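PDB 3LKI: fructokinase from Xylella fastidiosa, which probably phosphorylates fructose at the expense of ATP, as a kinase of the PfkB (ribokinase-like) carbohydrate kinase family. Local coordinates for residues Ser164-Phe169 and Val193-Ser198; Ala40-Ala45 and Ala263-Met268; Leu296-Ala301 and Ser324-Gln329; Ala45-Gly50 and Ala75-Asp80. All coordinates share one frame; numbering follows the deposited sequence.

Contact 1 of 4, residues Ser164-Phe169 and Val193-Ser198; sequences SFDLNF and VVKLSS. With PO4 (phosphate ion), chain D.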
loop_
_atom_site.group_PDB
_atom_site.type_symbol
_atom_site.label_atom_id
_atom_site.label_comp_id
_atom_site.label_asym_id
_atom_site.label_seq_id
_atom_site.Cartn_x
_atom_site.Cartn_y
_atom_site.Cartn_z
ATOM N N SER B 164 13.968 26.741 -5.120
ATOM C CA SER B 164 13.483 26.178 -6.370
ATOM C C SER B 164 12.173 25.447 -6.118
ATOM O O SER B 164 12.062 24.667 -5.176
ATOM C CB SER B 164 14.523 25.211 -6.935
ATOM O OG SER B 164 13.987 24.447 -7.999
ATOM N N PHE B 165 11.187 25.698 -6.972
ATOM C CA PHE B 165 9.882 25.078 -6.835
ATOM C C PHE B 165 9.357 24.529 -8.160
ATOM O O PHE B 165 9.129 25.275 -9.111
ATOM C CB PHE B 165 8.887 26.097 -6.255
ATOM C CG PHE B 165 7.511 25.533 -5.977
ATOM C CD1 PHE B 165 7.348 24.400 -5.185
ATOM C CD2 PHE B 165 6.376 26.163 -6.479
ATOM C CE1 PHE B 165 6.066 23.900 -4.891
ATOM C CE2 PHE B 165 5.094 25.674 -6.190
ATOM C CZ PHE B 165 4.940 24.540 -5.395
ATOM N N ASP B 166 9.201 23.212 -8.215
ATOM C CA ASP B 166 8.655 22.534 -9.387
ATOM C C ASP B 166 7.223 22.197 -8.961
ATOM O O ASP B 166 7.026 21.359 -8.079
ATOM C CB ASP B 166 9.423 21.239 -9.665
ATOM C CG ASP B 166 8.749 20.368 -10.722
ATOM O OD1 ASP B 166 9.177 19.211 -10.883
ATOM O OD2 ASP B 166 7.800 20.831 -11.390
ATOM N N LEU B 167 6.232 22.842 -9.576
ATOM C CA LEU B 167 4.837 22.609 -9.198
ATOM C C LEU B 167 4.551 21.118 -9.054
ATOM O O LEU B 167 4.183 20.651 -7.971
ATOM C CB LEU B 167 3.878 23.237 -10.214
ATOM C CG LEU B 167 2.480 23.528 -9.650
ATOM C CD1 LEU B 167 2.610 24.486 -8.467
ATOM C CD2 LEU B 167 1.576 24.143 -10.707
ATOM N N ASN B 168 4.738 20.371 -10.138
ATOM C CA ASN B 168 4.524 18.930 -10.112
ATOM C C ASN B 168 3.143 18.602 -9.527
ATOM O O ASN B 168 2.995 17.739 -8.662
ATOM C CB ASN B 168 5.624 18.287 -9.267
ATOM C CG ASN B 168 5.868 16.847 -9.627
ATOM O OD1 ASN B 168 5.187 15.941 -9.140
ATOM N ND2 ASN B 168 6.839 16.622 -10.501
ATOM N N PHE B 169 2.136 19.307 -10.020
ATOM C CA PHE B 169 0.766 19.150 -9.554
ATOM C C PHE B 169 0.142 17.800 -9.928
ATOM O O PHE B 169 0.036 17.458 -11.103
ATOM C CB PHE B 169 -0.073 20.308 -10.108
ATOM C CG PHE B 169 -1.460 20.385 -9.549
ATOM C CD1 PHE B 169 -1.700 20.130 -8.206
ATOM C CD2 PHE B 169 -2.526 20.747 -10.365
ATOM C CE1 PHE B 169 -2.982 20.233 -7.680
ATOM C CE2 PHE B 169 -3.820 20.856 -9.850
ATOM C CZ PHE B 169 -4.044 20.598 -8.506
ATOM N N VAL B 193 13.024 30.304 -8.305
ATOM C CA VAL B 193 12.990 29.589 -9.571
ATOM C C VAL B 193 11.752 28.705 -9.603
ATOM O O VAL B 193 11.527 27.902 -8.691
ATOM C CB VAL B 193 14.248 28.706 -9.733
ATOM C CG1 VAL B 193 14.176 27.918 -11.041
ATOM C CG2 VAL B 193 15.505 29.582 -9.688
ATOM N N VAL B 194 10.947 28.865 -10.647
ATOM C CA VAL B 194 9.738 28.078 -10.790
ATOM C C VAL B 194 9.733 27.269 -12.077
ATOM O O VAL B 194 10.090 27.767 -13.149
ATOM C CB VAL B 194 8.472 28.976 -10.755
ATOM C CG1 VAL B 194 7.234 28.151 -11.031
ATOM C CG2 VAL B 194 8.356 29.655 -9.390
ATOM N N LYS B 195 9.334 26.010 -11.955
ATOM C CA LYS B 195 9.261 25.124 -13.106
ATOM C C LYS B 195 7.829 24.620 -13.231
ATOM O O LYS B 195 7.270 24.062 -12.286
ATOM C CB LYS B 195 10.246 23.960 -12.930
ATOM C CG LYS B 195 10.335 22.996 -14.108
ATOM C CD LYS B 195 9.330 21.876 -13.977
ATOM C CE LYS B 195 9.587 20.765 -14.988
ATOM N NZ LYS B 195 8.563 19.692 -14.839
ATOM N N LEU B 196 7.236 24.842 -14.400
ATOM C CA LEU B 196 5.860 24.434 -14.672
ATOM C C LEU B 196 5.762 23.695 -15.997
ATOM O O LEU B 196 6.618 23.844 -16.872
ATOM C CB LEU B 196 4.945 25.653 -14.773
ATOM C CG LEU B 196 4.814 26.665 -13.642
ATOM C CD1 LEU B 196 3.974 27.837 -14.133
ATOM C CD2 LEU B 196 4.178 26.013 -12.422
ATOM N N SER B 197 4.704 22.905 -16.145
ATOM C CA SER B 197 4.476 22.186 -17.390
ATOM C C SER B 197 3.490 23.056 -18.158
ATOM O O SER B 197 2.875 23.952 -17.580
ATOM C CB SER B 197 3.855 20.815 -17.118
ATOM O OG SER B 197 2.529 20.959 -16.645
ATOM N N SER B 198 3.343 22.804 -19.456
ATOM C CA SER B 198 2.413 23.574 -20.277
ATOM C C SER B 198 1.012 23.483 -19.687
ATOM O O SER B 198 0.270 24.462 -19.659
ATOM C CB SER B 198 2.382 23.033 -21.710
ATOM O OG SER B 198 3.679 22.960 -22.273
HETATM P P PO4 D . 7.183 12.932 -10.682
HETATM O O1 PO4 D . 6.720 12.025 -11.772
HETATM O O2 PO4 D . 7.791 14.152 -11.280
HETATM O O3 PO4 D . 6.017 13.324 -9.829
HETATM O O4 PO4 D . 8.194 12.224 -9.847
HETATM O O HOH W 1 9.402 17.681 -12.887
#
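Ser164, Phe165 and Asp166 pair in parallel with Val193, Val194 and Lys195, two neighbouring strands in the large sheet of the ribokinase-like fold. With helix 181-189 between them in sequence, they make a beta-alpha-beta unit. The backbone is the tight part: Phe165 N donates to Val193 O at 2.8 Å, Lys195 N to Phe165 O at 2.9 Å and Leu167 N to Lys195 O at 3.1 Å. The last of these bonds runs nearly along the C=O axis, with 170° at the oxygen, although Leu167 has already left the strand. Just past the end of strand 162-166, Leu167 CB meets Leu196 CD2 at 3.6 Å, two branched apolar chains packed together on the side of helix 181-189, whose Leu184 also touches Leu167. On the sheet face bearing Asp166 and Lys195 the charged ends are held less tightly. Their side chains run alongside each other; the Lys195 chain bends at its second torsion (chi2 -89°), which lays CD 3.2 Å from Asp166 OD2. The salt bridge itself is long, and the ammonium's stronger partner is the beta-phosphate oxygen O2B of ATP, a role that suits a long, flexible cation. A water completes the link between the two residues, donating to Asp166 OD1 and accepting from Lys195 NZ. Past the strand end, Asn168 ND2 donates to O2 of a phosphate ion, probably from the crystallisation liquor, at 2.8 Å.

Contact 2 of 4, residues Ala40-Ala45 and Ala263-Met268; sequences ANVAVA and AFVGGM. With ATP (adenosine-5'-triphosphate), chain E.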
loop_
_atom_site.group_PDB
_atom_site.type_symbol
_atom_site.label_atom_id
_atom_site.label_comp_id
_atom_site.label_asym_id
_atom_site.label_seq_id
_atom_site.Cartn_x
_atom_site.Cartn_y
_atom_site.Cartn_z
ATOM N N ALA B 40 12.843 13.414 -4.556
ATOM C CA ALA B 40 13.801 12.325 -4.392
ATOM C C ALA B 40 14.509 12.077 -5.720
ATOM O O ALA B 40 15.723 11.867 -5.755
ATOM C CB ALA B 40 13.092 11.044 -3.918
ATOM N N ASN B 41 13.744 12.104 -6.806
ATOM C CA ASN B 41 14.299 11.897 -8.139
ATOM C C ASN B 41 15.332 12.982 -8.442
ATOM O O ASN B 41 16.413 12.694 -8.943
ATOM C CB ASN B 41 13.191 11.930 -9.204
ATOM C CG ASN B 41 12.308 10.686 -9.171
ATOM O OD1 ASN B 41 12.741 9.623 -8.734
ATOM N ND2 ASN B 41 11.072 10.813 -9.651
ATOM N N VAL B 42 14.995 14.228 -8.124
ATOM C CA VAL B 42 15.894 15.339 -8.368
ATOM C C VAL B 42 17.207 15.137 -7.619
ATOM O O VAL B 42 18.284 15.328 -8.180
ATOM C CB VAL B 42 15.239 16.676 -7.951
ATOM C CG1 VAL B 42 16.256 17.803 -8.004
ATOM C CG2 VAL B 42 14.066 16.989 -8.888
ATOM N N ALA B 43 17.107 14.730 -6.356
ATOM C CA ALA B 43 18.282 14.498 -5.530
ATOM C C ALA B 43 19.214 13.460 -6.157
ATOM O O ALA B 43 20.432 13.659 -6.222
ATOM C CB ALA B 43 17.857 14.042 -4.138
ATOM N N VAL B 44 18.640 12.350 -6.614
ATOM C CA VAL B 44 19.441 11.288 -7.214
ATOM C C VAL B 44 20.065 11.750 -8.521
ATOM O O VAL B 44 21.203 11.409 -8.820
ATOM C CB VAL B 44 18.601 10.008 -7.442
ATOM C CG1 VAL B 44 19.385 8.993 -8.267
ATOM C CG2 VAL B 44 18.252 9.391 -6.093
ATOM N N ALA B 45 19.328 12.543 -9.286
ATOM C CA ALA B 45 19.856 13.046 -10.544
ATOM C C ALA B 45 21.081 13.919 -10.262
ATOM O O ALA B 45 22.093 13.817 -10.955
ATOM C CB ALA B 45 18.793 13.847 -11.279
ATOM N N ALA B 263 14.547 14.963 -13.786
ATOM C CA ALA B 263 15.917 14.845 -14.262
ATOM C C ALA B 263 16.348 16.212 -14.790
ATOM O O ALA B 263 17.471 16.655 -14.545
ATOM C CB ALA B 263 15.997 13.814 -15.369
ATOM N N PHE B 264 15.446 16.854 -15.531
ATOM C CA PHE B 264 15.690 18.178 -16.089
ATOM C C PHE B 264 16.021 19.109 -14.921
ATOM O O PHE B 264 17.032 19.811 -14.944
ATOM C CB PHE B 264 14.441 18.693 -16.814
ATOM C CG PHE B 264 14.596 20.069 -17.408
ATOM C CD1 PHE B 264 15.122 20.236 -18.686
ATOM C CD2 PHE B 264 14.218 21.200 -16.691
ATOM C CE1 PHE B 264 15.265 21.498 -19.244
ATOM C CE2 PHE B 264 14.358 22.475 -17.242
ATOM C CZ PHE B 264 14.880 22.622 -18.520
ATOM N N VAL B 265 15.162 19.106 -13.904
ATOM C CA VAL B 265 15.377 19.957 -12.737
ATOM C C VAL B 265 16.714 19.622 -12.099
ATOM O O VAL B 265 17.451 20.514 -11.686
ATOM C CB VAL B 265 14.249 19.796 -11.689
ATOM C CG1 VAL B 265 14.603 20.559 -10.408
ATOM C CG2 VAL B 265 12.930 20.325 -12.265
ATOM N N GLY B 266 17.022 18.333 -12.039
ATOM C CA GLY B 266 18.279 17.884 -11.461
ATOM C C GLY B 266 19.482 18.495 -12.164
ATOM O O GLY B 266 20.358 19.074 -11.523
ATOM N N GLY B 267 19.518 18.370 -13.485
ATOM C CA GLY B 267 20.616 18.930 -14.249
ATOM C C GLY B 267 20.739 20.435 -14.066
ATOM O O GLY B 267 21.845 20.960 -13.948
HETATM N N MSE B 268 19.607 21.131 -14.033
HETATM C CA MSE B 268 19.614 22.581 -13.868
HETATM C C MSE B 268 20.173 23.000 -12.507
HETATM O O MSE B 268 21.090 23.821 -12.440
HETATM C CB MSE B 268 18.202 23.151 -14.041
HETATM C CG MSE B 268 18.105 24.647 -13.784
HETATM SE SE MSE B 268 16.278 25.335 -13.972
HETATM C CE MSE B 268 15.478 24.509 -12.428
HETATM P PG ATP E . 7.199 14.736 -15.395
HETATM O O1G ATP E . 6.057 15.518 -14.807
HETATM O O2G ATP E . 8.326 14.486 -14.402
HETATM O O3G ATP E . 6.675 13.408 -15.967
HETATM P PB ATP E . 7.114 16.862 -17.437
HETATM O O1B ATP E . 5.904 16.447 -18.257
HETATM O O2B ATP E . 7.048 17.973 -16.448
HETATM O O3B ATP E . 7.765 15.635 -16.591
HETATM P PA ATP E . 8.436 17.086 -20.044
HETATM O O1A ATP E . 7.973 15.746 -20.557
HETATM O O2A ATP E . 7.824 18.347 -20.570
HETATM O O3A ATP E . 8.333 17.164 -18.420
HETATM O "O5'" ATP E . 10.247 17.372 -19.682
HETATM C "C5'" ATP E . 11.507 17.209 -19.096
HETATM C "C4'" ATP E . 12.582 17.722 -20.031
HETATM O "O4'" ATP E . 13.059 16.439 -20.469
HETATM C "C3'" ATP E . 12.157 18.347 -21.387
HETATM O "O3'" ATP E . 12.039 19.754 -21.351
HETATM C "C2'" ATP E . 13.210 17.850 -22.289
HETATM O "O2'" ATP E . 14.399 18.669 -22.196
HETATM C "C1'" ATP E . 13.425 16.430 -21.848
HETATM N N9 ATP E . 12.489 15.519 -22.661
HETATM C C8 ATP E . 11.277 14.946 -22.297
HETATM N N7 ATP E . 10.743 14.191 -23.297
HETATM C C5 ATP E . 11.592 14.254 -24.320
HETATM C C6 ATP E . 11.683 13.695 -25.706
HETATM N N6 ATP E . 10.697 12.897 -26.165
HETATM N N1 ATP E . 12.800 14.018 -26.507
HETATM C C2 ATP E . 13.845 14.839 -26.071
HETATM N N3 ATP E . 13.825 15.383 -24.807
HETATM C C4 ATP E . 12.754 15.125 -23.911
#
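Val42 and Val265 cross obliquely where helix 38-49 packs on helix 260-275, a buried helix pair within the ribokinase-like fold. The two short segments pass at -47° with their axes 7.8 Å apart, a close approach that small residues make possible. Both methyls of Val42 face Val265 CG1: CG2 lies 3.9 Å from it and CG1 4.0 Å. In each valine CG1 stands anti to the backbone N (chi1 171° in Val42, 173° in Val265), and the compact branched chains mesh without a long side chain to hold the helices apart. Val42 CG1 also lies over the bare backbone at Gly266 CA. One turn further along, Ala45 points its single methyl at the same glycine. With only hydrogens on its CA, Gly266 lets the two backbones come close, its CA 4.7 Å from Val42 CA. No hydrogen bond crosses here; the polar tie lies just beside it, where Asn41 ND2 donates to Asp262 OD2. Phe264, on the far side of its helix, turns toward the nucleotide, and its ring approaches the ribose obliquely, with CD1 3.8 Å from C4' of ATP. Between the helices, Ala45 CB stands 4.1 Å from Gly266 CA.

Contact 3 of 4, residues Leu296-Ala301 and Ser324-Gln329; sequences LRFAAA and SLIQEQ. With ATP (adenosine-5'-triphosphate), chain E.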
loop_
_atom_site.group_PDB
_atom_site.type_symbol
_atom_site.label_atom_id
_atom_site.label_comp_id
_atom_site.label_asym_id
_atom_site.label_seq_id
_atom_site.Cartn_x
_atom_site.Cartn_y
_atom_site.Cartn_z
ATOM N N LEU B 296 20.363 25.722 -19.549
ATOM C CA LEU B 296 19.165 24.957 -19.863
ATOM C C LEU B 296 19.483 23.866 -20.889
ATOM O O LEU B 296 18.816 22.833 -20.916
ATOM C CB LEU B 296 18.055 25.876 -20.372
ATOM C CG LEU B 296 17.591 26.949 -19.376
ATOM C CD1 LEU B 296 16.490 27.790 -20.001
ATOM C CD2 LEU B 296 17.101 26.289 -18.090
ATOM N N ARG B 297 20.501 24.087 -21.721
ATOM C CA ARG B 297 20.884 23.067 -22.702
ATOM C C ARG B 297 21.352 21.822 -21.946
ATOM O O ARG B 297 20.935 20.708 -22.252
ATOM C CB ARG B 297 22.015 23.552 -23.627
ATOM C CG ARG B 297 22.518 22.428 -24.564
ATOM C CD ARG B 297 23.619 22.865 -25.545
ATOM N NE ARG B 297 23.134 23.846 -26.511
ATOM C CZ ARG B 297 23.440 25.138 -26.469
ATOM N NH1 ARG B 297 24.238 25.604 -25.511
ATOM N NH2 ARG B 297 22.942 25.967 -27.378
ATOM N N PHE B 298 22.225 22.028 -20.965
ATOM C CA PHE B 298 22.728 20.941 -20.132
ATOM C C PHE B 298 21.546 20.235 -19.444
ATOM O O PHE B 298 21.461 19.010 -19.444
ATOM C CB PHE B 298 23.684 21.502 -19.063
ATOM C CG PHE B 298 24.225 20.466 -18.123
ATOM C CD1 PHE B 298 25.421 19.815 -18.397
ATOM C CD2 PHE B 298 23.545 20.145 -16.951
ATOM C CE1 PHE B 298 25.934 18.854 -17.513
ATOM C CE2 PHE B 298 24.048 19.191 -16.062
ATOM C CZ PHE B 298 25.242 18.545 -16.342
ATOM N N ALA B 299 20.638 21.012 -18.853
ATOM C CA ALA B 299 19.485 20.420 -18.174
ATOM C C ALA B 299 18.659 19.587 -19.144
ATOM O O ALA B 299 18.217 18.491 -18.803
ATOM C CB ALA B 299 18.617 21.498 -17.527
ATOM N N ALA B 300 18.464 20.105 -20.355
ATOM C CA ALA B 300 17.698 19.397 -21.377
ATOM C C ALA B 300 18.403 18.086 -21.720
ATOM O O ALA B 300 17.748 17.070 -21.968
ATOM C CB ALA B 300 17.554 20.262 -22.631
ATOM N N ALA B 301 19.738 18.111 -21.722
ATOM C CA ALA B 301 20.522 16.919 -22.026
ATOM C C ALA B 301 20.290 15.845 -20.967
ATOM O O ALA B 301 20.135 14.670 -21.294
ATOM C CB ALA B 301 21.998 17.261 -22.103
ATOM N N SER B 324 28.852 14.242 -23.129
ATOM C CA SER B 324 29.061 13.560 -24.409
ATOM C C SER B 324 27.904 13.819 -25.354
ATOM O O SER B 324 28.115 14.103 -26.532
ATOM C CB SER B 324 29.216 12.046 -24.216
ATOM O OG SER B 324 30.482 11.743 -23.680
ATOM N N LEU B 325 26.679 13.709 -24.845
ATOM C CA LEU B 325 25.496 13.949 -25.667
ATOM C C LEU B 325 25.528 15.376 -26.212
ATOM O O LEU B 325 25.232 15.609 -27.387
ATOM C CB LEU B 325 24.218 13.744 -24.849
ATOM C CG LEU B 325 22.921 14.146 -25.561
ATOM C CD1 LEU B 325 22.775 13.340 -26.836
ATOM C CD2 LEU B 325 21.724 13.935 -24.642
ATOM N N ILE B 326 25.890 16.322 -25.352
ATOM C CA ILE B 326 25.966 17.724 -25.745
ATOM C C ILE B 326 27.069 17.924 -26.788
ATOM O O ILE B 326 26.884 18.630 -27.783
ATOM C CB ILE B 326 26.271 18.631 -24.533
ATOM C CG1 ILE B 326 25.125 18.564 -23.516
ATOM C CG2 ILE B 326 26.479 20.067 -24.998
ATOM C CD1 ILE B 326 25.389 19.376 -22.246
ATOM N N GLN B 327 28.216 17.300 -26.551
ATOM C CA GLN B 327 29.350 17.403 -27.464
ATOM C C GLN B 327 29.001 16.827 -28.833
ATOM O O GLN B 327 29.268 17.440 -29.861
ATOM C CB GLN B 327 30.552 16.659 -26.873
ATOM C CG GLN B 327 31.802 16.641 -27.746
ATOM C CD GLN B 327 32.295 18.032 -28.099
ATOM O OE1 GLN B 327 32.142 18.976 -27.322
ATOM N NE2 GLN B 327 32.908 18.160 -29.271
ATOM N N GLU B 328 28.384 15.651 -28.832
ATOM C CA GLU B 328 28.004 14.967 -30.062
ATOM C C GLU B 328 26.918 15.656 -30.872
ATOM O O GLU B 328 27.066 15.867 -32.076
ATOM C CB GLU B 328 27.543 13.543 -29.747
ATOM C CG GLU B 328 28.639 12.660 -29.201
ATOM C CD GLU B 328 29.828 12.612 -30.130
ATOM O OE1 GLU B 328 29.640 12.223 -31.301
ATOM O OE2 GLU B 328 30.947 12.967 -29.694
ATOM N N GLN B 329 25.821 15.999 -30.208
ATOM C CA GLN B 329 24.701 16.631 -30.884
ATOM C C GLN B 329 24.835 18.145 -30.964
ATOM O O GLN B 329 23.837 18.859 -31.046
ATOM C CB GLN B 329 23.399 16.247 -30.177
ATOM C CG GLN B 329 22.202 16.121 -31.100
ATOM C CD GLN B 329 21.097 15.279 -30.495
ATOM O OE1 GLN B 329 21.317 14.133 -30.111
ATOM N NE2 GLN B 329 19.901 15.844 -30.412
HETATM P PG ATP E . 7.199 14.736 -15.395
HETATM O O1G ATP E . 6.057 15.518 -14.807
HETATM O O2G ATP E . 8.326 14.486 -14.402
HETATM O O3G ATP E . 6.675 13.408 -15.967
HETATM P PB ATP E . 7.114 16.862 -17.437
HETATM O O1B ATP E . 5.904 16.447 -18.257
HETATM O O2B ATP E . 7.048 17.973 -16.448
HETATM O O3B ATP E . 7.765 15.635 -16.591
HETATM P PA ATP E . 8.436 17.086 -20.044
HETATM O O1A ATP E . 7.973 15.746 -20.557
HETATM O O2A ATP E . 7.824 18.347 -20.570
HETATM O O3A ATP E . 8.333 17.164 -18.420
HETATM O "O5'" ATP E . 10.247 17.372 -19.682
HETATM C "C5'" ATP E . 11.507 17.209 -19.096
HETATM C "C4'" ATP E . 12.582 17.722 -20.031
HETATM O "O4'" ATP E . 13.059 16.439 -20.469
HETATM C "C3'" ATP E . 12.157 18.347 -21.387
HETATM O "O3'" ATP E . 12.039 19.754 -21.351
HETATM C "C2'" ATP E . 13.210 17.850 -22.289
HETATM O "O2'" ATP E . 14.399 18.669 -22.196
HETATM C "C1'" ATP E . 13.425 16.430 -21.848
HETATM N N9 ATP E . 12.489 15.519 -22.661
HETATM C C8 ATP E . 11.277 14.946 -22.297
HETATM N N7 ATP E . 10.743 14.191 -23.297
HETATM C C5 ATP E . 11.592 14.254 -24.320
HETATM C C6 ATP E . 11.683 13.695 -25.706
HETATM N N6 ATP E . 10.697 12.897 -26.165
HETATM N N1 ATP E . 12.800 14.018 -26.507
HETATM C C2 ATP E . 13.845 14.839 -26.071
HETATM N N3 ATP E . 13.825 15.383 -24.807
HETATM C C4 ATP E . 12.754 15.125 -23.911
#
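Ile326 reaches across from helix 319-328 to Arg297, Phe298 and Ala301 on helix 289-307, and it carries most of this apolar contact. Its CB points at the other helix and splits the chain into two branches. The short one, CG2, meets the aliphatic part of Arg297, 4.0 Å from CD; the arginine can thus pack with its methylenes at the margin. The longer branch starts with CG1, which lies 3.7 Å from Ala301 CB, a methyl small enough to let it in. An extended second torsion (chi2 177°) then carries CD1 onward to Phe298, where it rests 3.7 Å from CA and 3.9 Å from CD1 of the ring. The two side chains cross at about a right angle. Leu325 adds its CD2, 3.8 Å from Ala301 O. The helix segments cross steeply, at 114°, with axes 9.9 Å apart. Helix 289-307 is thereby covered by the C-terminal helix 319-328, while its Phe298 and Ala299 pack against helix 260-275 and Ala300 CA approaches the ribose O2' of ATP.

Contact 4 of 4, residues Ala45-Gly50 and Ala75-Asp80; sequences AVARLG and AGVVTD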
loop_
_atom_site.group_PDB
_atom_site.type_symbol
_atom_site.label_atom_id
_atom_site.label_comp_id
_atom_site.label_asym_id
_atom_site.label_seq_id
_atom_site.Cartn_x
_atom_site.Cartn_y
_atom_site.Cartn_z
ATOM N N ALA B 45 19.328 12.543 -9.286
ATOM C CA ALA B 45 19.856 13.046 -10.544
ATOM C C ALA B 45 21.081 13.919 -10.262
ATOM O O ALA B 45 22.093 13.817 -10.955
ATOM C CB ALA B 45 18.793 13.847 -11.279
ATOM N N VAL B 46 20.979 14.779 -9.247
ATOM C CA VAL B 46 22.072 15.666 -8.877
ATOM C C VAL B 46 23.291 14.842 -8.419
ATOM O O VAL B 46 24.422 15.098 -8.835
ATOM C CB VAL B 46 21.657 16.626 -7.725
ATOM C CG1 VAL B 46 22.873 17.380 -7.222
ATOM C CG2 VAL B 46 20.588 17.617 -8.210
ATOM N N ALA B 47 23.042 13.851 -7.570
ATOM C CA ALA B 47 24.098 13.000 -7.044
ATOM C C ALA B 47 24.812 12.231 -8.153
ATOM O O ALA B 47 26.026 12.076 -8.133
ATOM C CB ALA B 47 23.517 12.022 -6.020
ATOM N N ARG B 48 24.047 11.744 -9.117
ATOM C CA ARG B 48 24.611 10.984 -10.221
ATOM C C ARG B 48 25.577 11.882 -11.006
ATOM O O ARG B 48 26.579 11.417 -11.545
ATOM C CB ARG B 48 23.477 10.485 -11.117
ATOM C CG ARG B 48 23.891 9.482 -12.177
ATOM C CD ARG B 48 24.349 8.167 -11.569
ATOM N NE ARG B 48 24.486 7.136 -12.595
ATOM C CZ ARG B 48 25.376 6.152 -12.545
ATOM N NH1 ARG B 48 26.213 6.066 -11.519
ATOM N NH2 ARG B 48 25.422 5.249 -13.517
ATOM N N LEU B 49 25.278 13.174 -11.046
ATOM C CA LEU B 49 26.116 14.130 -11.750
ATOM C C LEU B 49 27.366 14.491 -10.948
ATOM O O LEU B 49 28.297 15.111 -11.474
ATOM C CB LEU B 49 25.305 15.396 -12.062
ATOM C CG LEU B 49 24.156 15.187 -13.050
ATOM C CD1 LEU B 49 23.295 16.450 -13.152
ATOM C CD2 LEU B 49 24.733 14.806 -14.402
ATOM N N GLY B 50 27.378 14.107 -9.670
ATOM C CA GLY B 50 28.510 14.402 -8.810
ATOM C C GLY B 50 28.327 15.624 -7.926
ATOM O O GLY B 50 29.268 16.060 -7.267
ATOM N N ALA B 75 23.472 6.030 -4.231
ATOM C CA ALA B 75 23.568 7.027 -5.293
ATOM C C ALA B 75 24.463 8.194 -4.888
ATOM O O ALA B 75 24.855 8.999 -5.725
ATOM C CB ALA B 75 22.186 7.543 -5.656
ATOM N N GLY B 76 24.779 8.286 -3.604
ATOM C CA GLY B 76 25.621 9.375 -3.146
ATOM C C GLY B 76 24.864 10.551 -2.554
ATOM O O GLY B 76 25.443 11.607 -2.318
ATOM N N VAL B 77 23.568 10.382 -2.322
ATOM C CA VAL B 77 22.758 11.443 -1.722
ATOM C C VAL B 77 22.999 11.409 -0.218
ATOM O O VAL B 77 22.856 10.358 0.409
ATOM C CB VAL B 77 21.239 11.221 -1.979
ATOM C CG1 VAL B 77 20.408 12.253 -1.203
ATOM C CG2 VAL B 77 20.945 11.307 -3.478
ATOM N N VAL B 78 23.370 12.543 0.368
ATOM C CA VAL B 78 23.593 12.583 1.815
ATOM C C VAL B 78 22.266 12.284 2.519
ATOM O O VAL B 78 21.224 12.846 2.175
ATOM C CB VAL B 78 24.152 13.956 2.252
ATOM C CG1 VAL B 78 24.275 14.024 3.765
ATOM C CG2 VAL B 78 25.524 14.177 1.611
ATOM N N THR B 79 22.306 11.393 3.506
ATOM C CA THR B 79 21.101 10.982 4.229
ATOM C C THR B 79 20.910 11.553 5.641
ATOM O O THR B 79 19.906 11.261 6.288
ATOM C CB THR B 79 21.057 9.449 4.346
ATOM O OG1 THR B 79 22.252 8.996 4.997
ATOM C CG2 THR B 79 20.947 8.798 2.959
ATOM N N ASP B 80 21.858 12.360 6.112
ATOM C CA ASP B 80 21.788 12.934 7.460
ATOM C C ASP B 80 20.489 13.666 7.791
ATOM O O ASP B 80 20.132 13.793 8.963
ATOM C CB ASP B 80 22.946 13.909 7.703
ATOM C CG ASP B 80 24.290 13.338 7.310
ATOM O OD1 ASP B 80 24.530 12.133 7.548
ATOM O OD2 ASP B 80 25.115 14.103 6.772
#
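Ala47 presses its methyl into the bend where helix 63-75 ends, and nearly all of the contact passes through that one carbon. Its apolar partner is Val77: CG2 stands beside the backbone N of its own residue, anti to the carbonyl carbon, and lies 3.7 Å from Ala47 CB. Among the van der Waals contacts with the backbone, the same CB sits 3.3 Å from Ala75 O and 4.0 Å from Gly76 C. The small methyl suits a place so close to the backbone of the turn. No hydrogen bond crosses between the two segments. The polar bonds lie within each helix end, as in Gly50 N to Ala47 O at 2.9 Å, or lead outside, as from Arg48 NE to Met316 O. Strand 53-60 borders both residues, with Val53 touching Ala47 and Phe55 touching Val77. Gly50 and Gly76 both have positive phi (98°), a conformation that glycine, without a side chain, adopts easily. Each closes its helix with a Schellman motif, so the last turn of one glycine-terminated helix packs, through Ala47, on the Schellman turn that ends the other.

In the fold
Contact 2 is the hub. It touches contact 1 where Val193 CG1 meets Met268 CE at 3.9 Å, and Val265 packs against Asp166 and Lys195, so helix 260-275 lies on the sheet face that carries the ATP-binding lysine. It touches contact 3 through Phe264 O and Ala299 CB, 3.5 Å apart; Phe264 and Ala300 then border the same ribose. Contact 4 shares Ala45 and helix 38-49 with contact 2, their centres about 10 Å apart, and lies away from the annotated sites. Contacts 1 and 3 do not touch, their nearest atoms about 8 Å apart, yet ATP spans them: Lys195 holds the beta-phosphate and Ala300 flanks the sugar.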